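Side-chain contacts in 6-O-methylguanine DNA methyltransferase (Enterococcus faecalis, PDB 2B6C), which is of unknown function but is predicted to be a DNA alkylation repair enzyme of the AlkD-like family, probably acting on alkylated bases in DNA: residues Q81-F86 and V118-T123; T127-F132 and L145-M150; K162-D167 and G180-Q185. One frame throughout, in Å; residues are numbered along the deposited sequence.

Contact 1: residues Q81-F86 and V118-T123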
# COMPACT_ATOMS: atom_id res chain seq x y z
N GLN B 81 -2.54 -1.88 8.60
CA GLN B 81 -2.20 -2.55 7.33
C GLN B 81 -3.32 -2.56 6.29
O GLN B 81 -3.05 -2.65 5.10
CB GLN B 81 -1.76 -4.01 7.60
CG GLN B 81 -0.39 -4.15 8.29
CD GLN B 81 0.67 -3.13 7.84
OE1 GLN B 81 0.89 -2.10 8.49
NE2 GLN B 81 1.34 -3.44 6.73
N ASN B 82 -4.56 -2.52 6.75
CA ASN B 82 -5.72 -2.58 5.88
C ASN B 82 -6.45 -1.24 5.80
O ASN B 82 -7.62 -1.18 5.44
CB ASN B 82 -6.68 -3.69 6.36
CG ASN B 82 -6.07 -5.07 6.20
OD1 ASN B 82 -6.18 -5.68 5.13
ND2 ASN B 82 -5.41 -5.58 7.25
N VAL B 83 -5.73 -0.16 6.12
CA VAL B 83 -6.30 1.18 6.24
C VAL B 83 -7.13 1.60 5.00
O VAL B 83 -8.22 2.16 5.14
CB VAL B 83 -5.18 2.23 6.61
CG1 VAL B 83 -4.09 2.34 5.50
CG2 VAL B 83 -5.74 3.59 7.02
N GLN B 84 -6.62 1.29 3.81
CA GLN B 84 -7.28 1.57 2.53
C GLN B 84 -8.62 0.87 2.33
O GLN B 84 -9.45 1.37 1.56
CB GLN B 84 -6.36 1.21 1.37
CG GLN B 84 -5.19 2.10 1.29
CD GLN B 84 -4.47 1.98 -0.03
OE1 GLN B 84 -3.65 1.08 -0.23
NE2 GLN B 84 -4.76 2.91 -0.93
N ARG B 85 -8.83 -0.25 3.01
CA ARG B 85 -10.04 -1.06 2.91
C ARG B 85 -11.26 -0.50 3.66
O ARG B 85 -12.39 -0.93 3.41
CB ARG B 85 -9.77 -2.50 3.39
CG ARG B 85 -8.72 -3.25 2.54
CD ARG B 85 -8.58 -4.71 3.04
NE ARG B 85 -9.86 -5.39 2.92
CZ ARG B 85 -10.18 -6.57 3.43
NH1 ARG B 85 -9.29 -7.28 4.12
NH2 ARG B 85 -11.40 -7.05 3.25
N PHE B 86 -11.04 0.46 4.57
CA PHE B 86 -12.15 0.97 5.36
C PHE B 86 -12.85 2.18 4.75
O PHE B 86 -12.20 3.14 4.36
CB PHE B 86 -11.72 1.28 6.80
CG PHE B 86 -11.05 0.14 7.46
CD1 PHE B 86 -11.79 -1.01 7.78
CD2 PHE B 86 -9.70 0.20 7.77
CE1 PHE B 86 -11.18 -2.09 8.37
CE2 PHE B 86 -9.07 -0.92 8.38
CZ PHE B 86 -9.82 -2.03 8.68
N VAL B 118 -6.96 9.54 7.32
CA VAL B 118 -7.15 10.93 6.93
C VAL B 118 -6.10 11.36 5.86
O VAL B 118 -6.46 11.99 4.90
CB VAL B 118 -7.12 11.85 8.20
CG1 VAL B 118 -6.81 13.25 7.85
CG2 VAL B 118 -8.44 11.76 8.96
N ALA B 119 -4.82 11.00 6.02
CA ALA B 119 -3.83 11.26 4.94
C ALA B 119 -4.32 10.69 3.59
O ALA B 119 -4.15 11.31 2.53
CB ALA B 119 -2.48 10.70 5.30
N LEU B 120 -4.96 9.52 3.64
CA LEU B 120 -5.54 8.92 2.43
C LEU B 120 -6.86 9.56 1.95
O LEU B 120 -7.24 9.39 0.81
CB LEU B 120 -5.74 7.41 2.62
CG LEU B 120 -4.45 6.61 2.85
CD1 LEU B 120 -4.77 5.22 3.41
CD2 LEU B 120 -3.66 6.51 1.54
N HIS B 121 -7.56 10.28 2.83
CA HIS B 121 -8.92 10.80 2.55
C HIS B 121 -9.06 12.19 3.18
O HIS B 121 -9.84 12.39 4.15
CB HIS B 121 -9.99 9.89 3.16
CG HIS B 121 -9.87 8.44 2.76
ND1 HIS B 121 -10.48 7.92 1.64
CD2 HIS B 121 -9.22 7.41 3.35
CE1 HIS B 121 -10.21 6.63 1.55
NE2 HIS B 121 -9.45 6.29 2.58
N LEU B 122 -8.29 13.13 2.65
CA LEU B 122 -8.04 14.44 3.25
C LEU B 122 -9.26 15.31 3.35
O LEU B 122 -9.34 16.16 4.23
CB LEU B 122 -6.96 15.18 2.45
CG LEU B 122 -5.51 14.87 2.83
CD1 LEU B 122 -4.56 15.36 1.70
CD2 LEU B 122 -5.14 15.51 4.18
N THR B 123 -10.21 15.12 2.43
CA THR B 123 -11.49 15.79 2.52
C THR B 123 -12.31 15.37 3.76
O THR B 123 -13.19 16.13 4.19
CB THR B 123 -12.34 15.62 1.22
OG1 THR B 123 -12.65 14.22 1.01
CG2 THR B 123 -11.57 16.17 -0.00
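Gln84 and Leu120 bring the two backbones nearest, with Gln84 CA 7.6 Å from Leu120 CA, where the short 3-10 turn 83-85 that follows helix 69-81 faces the last turn of helix 104-120. One methyl group does most of the bridging. Leu120 points its side chain at the turn, and its CD1 lies 3.6 Å from Val83 CG1. The other Val83 branch, CG2, is a little farther from the same methyl, at 4.1 Å. With CG1 set between the backbone N and the carbonyl carbon (chi1 62°), Val83 offers this branch as the nearer of its two to Leu120 CD1, and the two side chains meet at a slant. Gln84 comes in differently: its CG lies 3.8 Å from Leu120 CD1, and its chain runs at about a right angle to the leucine. Beyond CG that chain is extended (chi2 -166°), so the methylene makes the touch while the amide travels on past it. Val83 also packs on Phe113, Ser116 and Trp117 of helix 104-120, and Phe86 O accepts a hydrogen bond from Trp117 NE1. His49 of the second subunit packs on Gln84, and Lys46 NZ of that subunit hydrogen-bonds to Leu120 O. With carbon alone meeting carbon between the segments, the contact is a small, non-directional van der Waals join at a partly exposed position, and the hydrogen bonds to Trp117 and Lys46 lie beside it.

Contact 2: residues T127-F132 and L145-M150; sequences TIFALF and LNLQLM
Leu147 aims its side chain at the helical turn carrying Ile128 and Phe129, and its two methyls divide the work between them. CD2 penetrates deeper. It presses against the helix backbone itself, 3.6 Å from Phe129 N and 3.7 Å from Phe129 CA, and it also lies 3.9 Å from Phe129 CB. In the leucine, CG stands anti to the backbone N (chi1 -176°), beside the carbonyl carbon, and this carries CD2 to the backbone of Phe129.

Phe129 turns its ring to one side of the approach. With CG likewise anti to N (chi1 -179°), the ring swings off CB so that Leu147 CD2 sits at its edge, near the ring plane, and neither face takes part in this meeting. Ile128 is met from another direction: its side chain crosses that of Leu147 at about a right angle, and its CG2 is nearly equidistant from both methyls, 4.1 Å from Leu147 CD2 and 4.2 Å from CD1. The same isoleucine branch lies in the plane of the Phe132 ring, at its edge, so one methyl touches Leu147 and also borders that ring.

All three touching residues are buried. Helix 104-120 adds to this core through Phe114, which packs on Leu147 and meets the Phe132 ring edge-to-face, and through Trp117, which packs on Ile128; Ala144 of helix 138-146 lies against Phe129. Leu147 itself belongs to the type I turn from Asn146 to Leu149. A leucine from this turn set against the flank of helix 125-132 gives the kind of apolar interior found between neighbouring helices in an all-helical, HEAT-like solenoid, the fold known for AlkD relatives.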
# COMPACT_ATOMS: atom_id res chain seq x y z
N THR B 127 -14.26 15.72 9.38
CA THR B 127 -15.18 14.72 9.88
C THR B 127 -14.54 13.83 10.96
O THR B 127 -15.14 13.60 12.01
CB THR B 127 -15.71 13.84 8.72
OG1 THR B 127 -16.27 14.70 7.70
CG2 THR B 127 -16.78 12.89 9.19
N ILE B 128 -13.33 13.34 10.70
CA ILE B 128 -12.61 12.53 11.67
C ILE B 128 -12.18 13.36 12.88
O ILE B 128 -12.38 12.95 14.02
CB ILE B 128 -11.41 11.80 11.05
CG1 ILE B 128 -11.86 10.90 9.87
CG2 ILE B 128 -10.66 10.99 12.15
CD1 ILE B 128 -13.11 9.98 10.15
N PHE B 129 -11.62 14.53 12.64
CA PHE B 129 -11.36 15.45 13.73
C PHE B 129 -12.59 15.67 14.66
O PHE B 129 -12.44 15.61 15.86
CB PHE B 129 -10.79 16.77 13.21
CG PHE B 129 -10.48 17.78 14.31
CD1 PHE B 129 -11.47 18.67 14.74
CD2 PHE B 129 -9.23 17.81 14.91
CE1 PHE B 129 -11.20 19.59 15.76
CE2 PHE B 129 -8.93 18.73 15.93
CZ PHE B 129 -9.93 19.62 16.36
N ALA B 130 -13.78 15.91 14.10
CA ALA B 130 -14.97 16.17 14.92
C ALA B 130 -15.43 14.97 15.76
O ALA B 130 -16.11 15.17 16.77
CB ALA B 130 -16.13 16.71 14.05
N LEU B 131 -15.06 13.75 15.36
CA LEU B 131 -15.32 12.54 16.15
C LEU B 131 -14.67 12.66 17.53
O LEU B 131 -15.24 12.25 18.55
CB LEU B 131 -14.71 11.29 15.49
CG LEU B 131 -15.34 10.62 14.28
CD1 LEU B 131 -14.48 9.38 13.89
CD2 LEU B 131 -16.81 10.25 14.58
N PHE B 132 -13.47 13.19 17.55
CA PHE B 132 -12.63 13.20 18.74
C PHE B 132 -12.64 14.56 19.46
O PHE B 132 -12.38 14.62 20.65
CB PHE B 132 -11.20 12.78 18.35
CG PHE B 132 -11.10 11.38 17.83
CD1 PHE B 132 -11.08 10.29 18.72
CD2 PHE B 132 -11.04 11.13 16.45
CE1 PHE B 132 -11.01 8.94 18.23
CE2 PHE B 132 -10.96 9.81 15.95
CZ PHE B 132 -10.94 8.71 16.84
N LEU B 145 -5.91 16.13 19.13
CA LEU B 145 -4.73 16.98 19.21
C LEU B 145 -3.58 16.50 18.33
O LEU B 145 -2.82 17.31 17.80
CB LEU B 145 -4.26 17.13 20.67
CG LEU B 145 -5.06 18.06 21.56
CD1 LEU B 145 -4.76 17.77 23.04
CD2 LEU B 145 -4.74 19.56 21.23
N ASN B 146 -3.47 15.20 18.17
CA ASN B 146 -2.36 14.62 17.44
C ASN B 146 -2.77 14.00 16.11
O ASN B 146 -1.97 13.36 15.46
CB ASN B 146 -1.63 13.61 18.35
CG ASN B 146 -0.88 14.29 19.51
OD1 ASN B 146 -0.68 15.53 19.52
ND2 ASN B 146 -0.42 13.49 20.46
N LEU B 147 -4.02 14.21 15.68
CA LEU B 147 -4.50 13.65 14.41
C LEU B 147 -3.60 14.06 13.24
O LEU B 147 -3.38 13.28 12.30
CB LEU B 147 -5.95 14.07 14.13
CG LEU B 147 -6.64 13.49 12.88
CD1 LEU B 147 -6.64 11.94 12.90
CD2 LEU B 147 -8.05 14.05 12.76
N GLN B 148 -3.05 15.27 13.32
CA GLN B 148 -2.39 15.88 12.17
C GLN B 148 -0.85 15.90 12.23
O GLN B 148 -0.22 16.55 11.41
CB GLN B 148 -2.92 17.30 12.00
CG GLN B 148 -4.46 17.38 12.14
CD GLN B 148 -4.99 18.68 11.61
OE1 GLN B 148 -4.99 18.91 10.39
NE2 GLN B 148 -5.38 19.56 12.51
N LEU B 149 -0.26 15.14 13.17
CA LEU B 149 1.20 15.16 13.43
C LEU B 149 2.02 14.88 12.20
O LEU B 149 3.14 15.38 12.06
CB LEU B 149 1.60 14.13 14.50
CG LEU B 149 1.20 14.39 15.94
CD1 LEU B 149 1.79 13.33 16.90
CD2 LEU B 149 1.57 15.77 16.39
N MSE B 150 1.48 14.04 11.32
CA MSE B 150 2.20 13.68 10.12
C MSE B 150 1.67 14.40 8.87
O MSE B 150 2.09 14.08 7.79
CB MSE B 150 2.20 12.15 9.92
CG MSE B 150 2.87 11.38 11.09
SE MSE B 150 4.69 12.00 11.45
CE MSE B 150 4.64 12.18 13.31

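Contact 3: residues K162-D167 and G180-Q185. With SO4 (sulfate ion), chain J.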
# COMPACT_ATOMS: atom_id res chain seq x y z
N LYS B 162 -8.19 25.16 17.38
CA LYS B 162 -9.40 24.91 18.18
C LYS B 162 -9.21 23.86 19.26
O LYS B 162 -9.61 24.07 20.42
CB LYS B 162 -10.60 24.52 17.30
CG LYS B 162 -11.93 24.50 18.08
CD LYS B 162 -13.14 24.35 17.15
CE LYS B 162 -13.24 22.95 16.56
NZ LYS B 162 -14.63 22.75 16.02
N ALA B 163 -8.56 22.75 18.90
CA ALA B 163 -8.27 21.69 19.87
C ALA B 163 -7.34 22.14 20.98
O ALA B 163 -7.53 21.74 22.14
CB ALA B 163 -7.74 20.44 19.21
N ILE B 164 -6.35 22.96 20.64
CA ILE B 164 -5.41 23.43 21.66
C ILE B 164 -6.12 24.38 22.62
O ILE B 164 -5.94 24.29 23.85
CB ILE B 164 -4.15 24.10 21.06
CG1 ILE B 164 -3.33 23.08 20.28
CG2 ILE B 164 -3.30 24.80 22.16
CD1 ILE B 164 -2.31 23.66 19.34
N ILE B 165 -6.94 25.28 22.05
CA ILE B 165 -7.74 26.22 22.84
C ILE B 165 -8.60 25.45 23.86
O ILE B 165 -8.64 25.81 25.05
CB ILE B 165 -8.62 27.15 21.92
CG1 ILE B 165 -7.79 28.32 21.35
CG2 ILE B 165 -9.81 27.71 22.70
CD1 ILE B 165 -8.42 29.01 20.12
N TYR B 166 -9.24 24.37 23.41
CA TYR B 166 -10.12 23.58 24.24
C TYR B 166 -9.43 22.99 25.48
O TYR B 166 -10.01 22.98 26.56
CB TYR B 166 -10.73 22.45 23.42
CG TYR B 166 -11.82 21.69 24.15
CD1 TYR B 166 -13.17 22.09 24.07
CD2 TYR B 166 -11.51 20.57 24.93
CE1 TYR B 166 -14.17 21.39 24.76
CE2 TYR B 166 -12.49 19.87 25.61
CZ TYR B 166 -13.81 20.28 25.53
OH TYR B 166 -14.76 19.55 26.21
N ASP B 167 -8.21 22.49 25.30
CA ASP B 167 -7.51 21.82 26.38
C ASP B 167 -6.39 22.66 26.94
O ASP B 167 -5.53 22.15 27.63
CB ASP B 167 -6.91 20.48 25.89
CG ASP B 167 -7.85 19.32 26.09
OD1 ASP B 167 -8.18 18.64 25.10
OD2 ASP B 167 -8.31 19.14 27.23
N GLY B 180 1.95 20.02 23.22
CA GLY B 180 3.33 20.34 22.88
C GLY B 180 3.84 19.62 21.63
O GLY B 180 4.50 20.22 20.80
N TRP B 181 3.58 18.32 21.54
CA TRP B 181 3.87 17.54 20.33
C TRP B 181 3.20 18.10 19.06
O TRP B 181 3.80 18.09 17.98
CB TRP B 181 3.37 16.12 20.50
CG TRP B 181 4.36 15.11 21.10
CD1 TRP B 181 5.61 15.35 21.65
CD2 TRP B 181 4.13 13.69 21.22
NE1 TRP B 181 6.19 14.15 22.07
CE2 TRP B 181 5.30 13.13 21.84
CE3 TRP B 181 3.05 12.84 20.88
CZ2 TRP B 181 5.42 11.73 22.12
CZ3 TRP B 181 3.16 11.46 21.16
CH2 TRP B 181 4.34 10.92 21.77
N SER B 182 1.95 18.54 19.18
CA SER B 182 1.23 19.02 17.99
C SER B 182 1.90 20.30 17.49
O SER B 182 1.99 20.52 16.28
CB SER B 182 -0.26 19.23 18.26
OG SER B 182 -0.47 20.47 18.91
N LEU B 183 2.43 21.10 18.42
CA LEU B 183 3.11 22.36 18.08
C LEU B 183 4.51 22.11 17.57
O LEU B 183 4.90 22.68 16.54
CB LEU B 183 3.08 23.34 19.25
CG LEU B 183 1.67 23.84 19.56
CD1 LEU B 183 1.62 24.51 20.92
CD2 LEU B 183 1.10 24.72 18.44
N ARG B 184 5.24 21.24 18.26
CA ARG B 184 6.56 20.78 17.82
C ARG B 184 6.56 20.27 16.37
O ARG B 184 7.37 20.73 15.57
CB ARG B 184 7.07 19.69 18.77
CG ARG B 184 8.47 19.21 18.54
CD ARG B 184 8.67 18.15 19.55
NE ARG B 184 10.03 17.71 19.72
CZ ARG B 184 10.78 17.89 20.81
NH1 ARG B 184 10.34 18.59 21.86
NH2 ARG B 184 11.99 17.39 20.84
N GLN B 185 5.66 19.34 16.05
CA GLN B 185 5.58 18.78 14.69
C GLN B 185 5.19 19.81 13.65
O GLN B 185 5.80 19.88 12.56
CB GLN B 185 4.54 17.64 14.64
CG GLN B 185 5.04 16.30 15.20
CD GLN B 185 6.28 15.82 14.46
OE1 GLN B 185 7.37 15.77 15.03
NE2 GLN B 185 6.11 15.43 13.19
S SO4 J . 11.44 15.02 17.60
O1 SO4 J . 12.75 14.38 17.50
O2 SO4 J . 11.08 15.17 19.01
O3 SO4 J . 10.47 14.14 16.96
O4 SO4 J . 11.45 16.34 16.98
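Ile164 and Leu183 make the apolar part of this contact, reaching toward each other tip to tip from helices 157-166 and 173-186. The delta methyls meet, Ile164 CD1 lying 3.7 Å from Leu183 CD2. On the isoleucine, CG1 is anti to the carbonyl carbon (chi1 -66°) and the chain then extends, so CD1 is the part that spans the gap. Leu203 packs on both residues and continues the apolar patch.

Polar and apolar atoms also meet side by side. Ser182 OG lies 3.7 Å from Ile164 CD1, but its polar need is met within its own helix, where it hydrogen-bonds to Ile179 O; toward the isoleucine it serves as van der Waals surface.

Charge belongs to another face of helix 173-186. There Arg184 extends from CG to NE and holds a sulfate, probably from the crystallisation liquor, by weak bonds. Its NE is 2.8 Å from sulfate O2 with a bent angle of 124°, whereas the same NE meets sulfate O4, in the guanidinium plane at its edge, almost straight (173°) but from 3.4 Å. Tyr214 OH also bonds the anion, and Glu210 pairs with Arg184 NH1. The buried methyls that meet between the consecutive helices 157-166 and 173-186 are consistent with the interhelical packing of an AlkD-like helical repeat fold.

How the contacts relate
Followed from the N terminus, the three contacts come in series, none nested in or crossing another. Contact 1 closes the longest loop, leaving 31 residues between its segments and tying the turn after helix 69-81 to the end of helix 104-120. Contacts 2 and 3 each close a shorter one of 12 residues, the first between helix 125-132 and the turn at 146-149, the second between helices 157-166 and 173-186. Neighbours touch: Val118 CG2 packs 3.6 Å from Ile128 CB, and Leu149 O probably accepts a hydrogen bond from Gln185 NE2 at 3.2 Å. Contacts 1 and 3 remain about 13 Å apart at their nearest atoms, joined through contact 2.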